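Local coordinates for protein dihydrofolate reductase (Moritella profunda, PDB 3IA4) that probably reduces 7,8-dihydrofolate to tetrahydrofolate with NADPH as hydride donor, serving glycine, purine and DNA precursor synthesis, at residues A[59-64]-A[84-89]. Sequence-based numbering, arbitrary orientation.
Sequences LNIVLS and VVAAGD. With NDP (NADPH dihydro-nicotinamide-adenine-dinucleotide phosphate), chain E.
Ile61 of strand 60-63 and Leu59 just ahead of it reach to the last turn of helix 80-87, where Ala86 and Ala87 receive them. This is strand-to-helix packing near the edge of the mixed sheet of the dihydrofolate reductase fold; strand 60-63 runs parallel to both its neighbours, 41-44 and 75-77, and the chain passes through 75-77 before entering the helix. The CD1 methyl of Ile61 makes both apolar side-chain contacts, meeting Ala86 CB at 3.9 Å and Ala87 CB at 4.2 Å. It also lies 3.8 Å from the backbone N of Ala87, the small alanine side chains letting it approach the helix backbone. With CG1 anti to its own carbonyl carbon (chi1 -61°) and the chain extended at chi2 166°, Ile61 places CD1 at the helix end. Leu59, two residues earlier and the more exposed of the two, points the same way and sends CD2 to the carbonyl O of Ala86 at 3.4 Å, a methyl-to-oxygen contact. No hydrogen bond joins the segments, and the interface is modest, 136 Å² in total. Around it, Ile61 also touches Ala83 and Val77, while backbone bonds to Ile41 and Met43 hold its strand in the sheet. Gly88 is the first residue to leave helical backbone angles, with a positive phi of 69° that by itself favours glycine, and its N makes weak bonds to the carbonyls of Val84 and Val85. At the other end of the strand lies the adenosine half of NADPH: Leu63 rests CD2 3.8 Å from N1A of the adenine. Beyond it, Ser64 OG accepts a hydrogen bond from Gln66 N and donates one to O1X of the 2'-phosphate of NADPH, the group that sets NADPH apart from NADH, at 2.7 Å.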
ATOM      1  N   LEU A  59       8.265 -10.617  -3.789  1.00 12.24           N
ATOM      2  CA  LEU A  59       7.545 -11.753  -3.210  1.00 13.32           C
ATOM      3  C   LEU A  59       6.127 -11.270  -2.928  1.00 15.70           C
ATOM      4  O   LEU A  59       5.973 -10.366  -2.117  1.00 16.62           O
ATOM      5  CB  LEU A  59       8.210 -12.195  -1.889  1.00 16.90           C
ATOM      6  CG  LEU A  59       7.470 -13.278  -1.099  1.00 19.07           C
ATOM      7  CD1 LEU A  59       7.118 -14.491  -1.967  1.00 21.26           C
ATOM      8  CD2 LEU A  59       8.245 -13.680   0.227  1.00 19.31           C
ATOM      9  N   ASN A  60       5.134 -11.836  -3.619  1.00 13.33           N
ATOM     10  CA  ASN A  60       3.746 -11.372  -3.422  1.00 11.57           C
ATOM     11  C   ASN A  60       3.098 -12.259  -2.349  1.00 10.96           C
ATOM     12  O   ASN A  60       2.901 -13.433  -2.577  1.00 15.72           O
ATOM     13  CB  ASN A  60       2.899 -11.483  -4.718  1.00 15.24           C
ATOM     14  CG  ASN A  60       3.245 -10.428  -5.776  1.00 16.38           C
ATOM     15  OD1 ASN A  60       2.352  -9.836  -6.359  1.00 16.45           O
ATOM     16  ND2 ASN A  60       4.528 -10.247  -6.085  1.00 18.70           N
ATOM     17  N   ILE A  61       2.687 -11.685  -1.199  1.00 11.80           N
ATOM     18  CA  ILE A  61       2.052 -12.465  -0.125  1.00 13.96           C
ATOM     19  C   ILE A  61       0.618 -11.969  -0.045  1.00 13.53           C
ATOM     20  O   ILE A  61       0.428 -10.770   0.050  1.00 11.41           O
ATOM     21  CB  ILE A  61       2.807 -12.231   1.214  1.00 12.70           C
ATOM     22  CG1 ILE A  61       4.259 -12.697   1.082  1.00 16.28           C
ATOM     23  CG2 ILE A  61       2.060 -12.874   2.428  1.00 14.71           C
ATOM     24  CD1 ILE A  61       5.167 -12.215   2.212  1.00 15.51           C
ATOM     25  N   VAL A  62      -0.362 -12.883  -0.115  1.00  9.82           N
ATOM     26  CA  VAL A  62      -1.759 -12.450  -0.161  1.00 10.83           C
ATOM     27  C   VAL A  62      -2.493 -13.044   1.035  1.00 14.14           C
ATOM     28  O   VAL A  62      -2.422 -14.249   1.280  1.00 13.08           O
ATOM     29  CB  VAL A  62      -2.431 -12.864  -1.456  1.00 11.55           C
ATOM     30  CG1 VAL A  62      -3.946 -12.484  -1.446  1.00 12.72           C
ATOM     31  CG2 VAL A  62      -1.725 -12.196  -2.597  1.00 12.04           C
ATOM     32  N   LEU A  63      -3.227 -12.200   1.794  1.00 11.88           N
ATOM     33  CA  LEU A  63      -3.984 -12.703   2.934  1.00 12.64           C
ATOM     34  C   LEU A  63      -5.372 -13.207   2.558  1.00 13.98           C
ATOM     35  O   LEU A  63      -6.197 -12.462   1.989  1.00 13.04           O
ATOM     36  CB  LEU A  63      -4.118 -11.553   3.967  1.00 10.94           C
ATOM     37  CG  LEU A  63      -2.774 -11.411   4.695  1.00 16.77           C
ATOM     38  CD1 LEU A  63      -2.437  -9.975   5.023  1.00 21.23           C
ATOM     39  CD2 LEU A  63      -2.827 -12.263   5.967  1.00 16.99           C
ATOM     40  N   SER A  64      -5.670 -14.464   2.866  1.00 12.29           N
ATOM     41  CA  SER A  64      -7.054 -14.895   2.774  1.00 12.84           C
ATOM     42  C   SER A  64      -7.332 -16.034   3.755  1.00 19.04           C
ATOM     43  O   SER A  64      -6.439 -16.841   4.000  1.00 14.39           O
ATOM     44  CB  SER A  64      -7.361 -15.399   1.362  1.00 16.70           C
ATOM     45  OG  SER A  64      -8.634 -16.056   1.304  1.00 16.24           O
ATOM     46  N   VAL A  84       4.258 -12.531   8.054  1.00 15.98           N
ATOM     47  CA  VAL A  84       5.565 -12.131   8.565  1.00 16.16           C
ATOM     48  C   VAL A  84       6.619 -13.258   8.466  1.00 18.14           C
ATOM     49  O   VAL A  84       7.768 -12.991   8.091  1.00 19.57           O
ATOM     50  CB  VAL A  84       5.454 -11.632   9.999  1.00 19.65           C
ATOM     51  CG1 VAL A  84       6.847 -11.410  10.622  1.00 19.04           C
ATOM     52  CG2 VAL A  84       4.669 -10.302  10.011  1.00 15.66           C
ATOM     53  N   VAL A  85       6.200 -14.491   8.757  1.00 18.12           N
ATOM     54  CA  VAL A  85       7.066 -15.665   8.544  1.00 22.73           C
ATOM     55  C   VAL A  85       7.492 -15.862   7.073  1.00 20.51           C
ATOM     56  O   VAL A  85       8.656 -16.139   6.788  1.00 18.98           O
ATOM     57  CB  VAL A  85       6.430 -16.974   9.103  1.00 21.23           C
ATOM     58  CG1 VAL A  85       7.296 -18.145   8.769  1.00 23.94           C
ATOM     59  CG2 VAL A  85       6.228 -16.855  10.607  1.00 23.53           C
ATOM     60  N   ALA A  86       6.561 -15.687   6.139  1.00 19.54           N
ATOM     61  CA  ALA A  86       6.861 -15.828   4.699  1.00 19.37           C
ATOM     62  C   ALA A  86       7.865 -14.762   4.216  1.00 20.05           C
ATOM     63  O   ALA A  86       8.749 -15.005   3.354  1.00 18.78           O
ATOM     64  CB  ALA A  86       5.569 -15.718   3.915  1.00 18.91           C
ATOM     65  N   ALA A  87       7.709 -13.560   4.744  1.00 18.45           N
ATOM     66  CA  ALA A  87       8.604 -12.418   4.473  1.00 20.87           C
ATOM     67  C   ALA A  87      10.082 -12.643   4.895  1.00 23.67           C
ATOM     68  O   ALA A  87      11.011 -11.988   4.394  1.00 24.21           O
ATOM     69  CB  ALA A  87       8.051 -11.145   5.132  1.00 22.80           C
ATOM     70  N   GLY A  88      10.288 -13.505   5.875  1.00 20.67           N
ATOM     71  CA  GLY A  88      11.640 -13.907   6.235  1.00 21.85           C
ATOM     72  C   GLY A  88      12.467 -12.787   6.887  1.00 26.48           C
ATOM     73  O   GLY A  88      11.914 -11.803   7.377  1.00 31.50           O
ATOM     74  N   ASP A  89      13.794 -12.896   6.881  1.00 23.01           N
ATOM     75  CA  ASP A  89      14.582 -11.903   7.621  1.00 28.03           C
ATOM     76  C   ASP A  89      14.971 -10.717   6.785  1.00 28.93           C
ATOM     77  O   ASP A  89      16.119 -10.345   6.814  1.00 33.23           O
ATOM     78  CB  ASP A  89      15.897 -12.534   8.129  1.00 29.76           C
ATOM     79  CG  ASP A  89      15.743 -13.211   9.469  1.00 42.44           C
ATOM     80  OD1 ASP A  89      15.556 -12.481  10.499  1.00 44.60           O
ATOM     81  OD2 ASP A  89      15.835 -14.473   9.486  1.00 42.47           O
TER
HETATM   82  PA  NDP E 163      -8.254  -5.833   1.276  1.00 11.71           P
HETATM   83  O1A NDP E 163      -7.678  -5.367   2.587  1.00 12.52           O
HETATM   84  O2A NDP E 163      -7.486  -5.702  -0.003  1.00 12.37           O
HETATM   85  O5B NDP E 163      -8.757  -7.388   1.347  1.00 11.41           O
HETATM   86  C5B NDP E 163      -9.529  -7.808   2.492  1.00 11.27           C
HETATM   87  C4B NDP E 163      -9.625  -9.326   2.385  1.00 13.33           C
HETATM   88  O4B NDP E 163      -8.382  -9.845   2.876  1.00 14.51           O
HETATM   89  C3B NDP E 163     -10.633  -9.893   3.415  1.00 14.88           C
HETATM   90  O3B NDP E 163     -11.954  -9.840   2.886  1.00 15.25           O
HETATM   91  C2B NDP E 163     -10.113 -11.295   3.688  1.00 16.38           C
HETATM   92  O2B NDP E 163     -10.229 -12.129   2.530  1.00 15.77           O
HETATM   93  C1B NDP E 163      -8.632 -10.981   3.754  1.00 13.11           C
HETATM   94  N9A NDP E 163      -8.143 -10.690   5.118  1.00 12.61           N
HETATM   95  C8A NDP E 163      -8.173  -9.491   5.721  1.00 16.73           C
HETATM   96  N7A NDP E 163      -7.562  -9.540   6.923  1.00 17.11           N
HETATM   97  C5A NDP E 163      -7.109 -10.815   7.081  1.00 15.82           C
HETATM   98  C6A NDP E 163      -6.344 -11.568   8.085  1.00 21.11           C
HETATM   99  N6A NDP E 163      -5.935 -11.012   9.271  1.00 17.89           N
HETATM  100  N1A NDP E 163      -6.094 -12.886   7.773  1.00 17.29           N
HETATM  101  C2A NDP E 163      -6.441 -13.495   6.644  1.00 14.90           C
HETATM  102  N3A NDP E 163      -7.133 -12.861   5.702  1.00 18.10           N
HETATM  103  C4A NDP E 163      -7.475 -11.542   5.879  1.00 15.18           C
HETATM  104  O3  NDP E 163      -9.721  -5.192   1.041  1.00 11.59           O
HETATM  105  PN  NDP E 163     -10.403  -3.741   1.174  1.00 12.43           P
HETATM  106  O1N NDP E 163     -10.285  -3.287   2.582  1.00 14.03           O
HETATM  107  O2N NDP E 163     -11.747  -3.822   0.546  1.00 14.24           O
HETATM  108  O5D NDP E 163      -9.428  -2.799   0.354  1.00 12.63           O
HETATM  109  C5D NDP E 163      -9.475  -2.845  -1.065  1.00 12.17           C
HETATM  110  C4D NDP E 163      -9.661  -1.434  -1.613  1.00 12.08           C
HETATM  111  O4D NDP E 163      -8.433  -0.646  -1.391  1.00 12.16           O
HETATM  112  C3D NDP E 163      -9.915  -1.376  -3.127  1.00 13.06           C
HETATM  113  O3D NDP E 163     -10.831  -0.298  -3.399  1.00 15.61           O
HETATM  114  C2D NDP E 163      -8.556  -1.002  -3.720  1.00 10.49           C
HETATM  115  O2D NDP E 163      -8.632  -0.335  -5.005  1.00 14.26           O
HETATM  116  C1D NDP E 163      -8.051  -0.068  -2.655  1.00 12.10           C
HETATM  117  N1N NDP E 163      -6.601   0.077  -2.578  1.00 13.82           N
HETATM  118  C2N NDP E 163      -6.098   1.311  -2.641  1.00 12.02           C
HETATM  119  C3N NDP E 163      -4.752   1.507  -2.457  1.00 10.14           C
HETATM  120  C7N NDP E 163      -4.223   2.904  -2.551  1.00 10.00           C
HETATM  121  O7N NDP E 163      -3.065   3.096  -2.246  1.00 10.91           O
HETATM  122  N7N NDP E 163      -5.012   3.944  -2.840  1.00 10.06           N
HETATM  123  C4N NDP E 163      -3.740   0.398  -2.211  1.00 12.05           C
HETATM  124  C5N NDP E 163      -4.453  -0.863  -2.101  1.00  8.88           C
HETATM  125  C6N NDP E 163      -5.802  -0.984  -2.329  1.00 14.82           C
HETATM  126  P2B NDP E 163     -11.014 -13.549   2.608  1.00 15.16           P
HETATM  127  O1X NDP E 163     -10.603 -14.199   1.360  1.00 16.31           O
HETATM  128  O2X NDP E 163     -10.571 -14.133   3.906  1.00 14.37           O
HETATM  129  O3X NDP E 163     -12.466 -13.181   2.735  1.00 19.52           O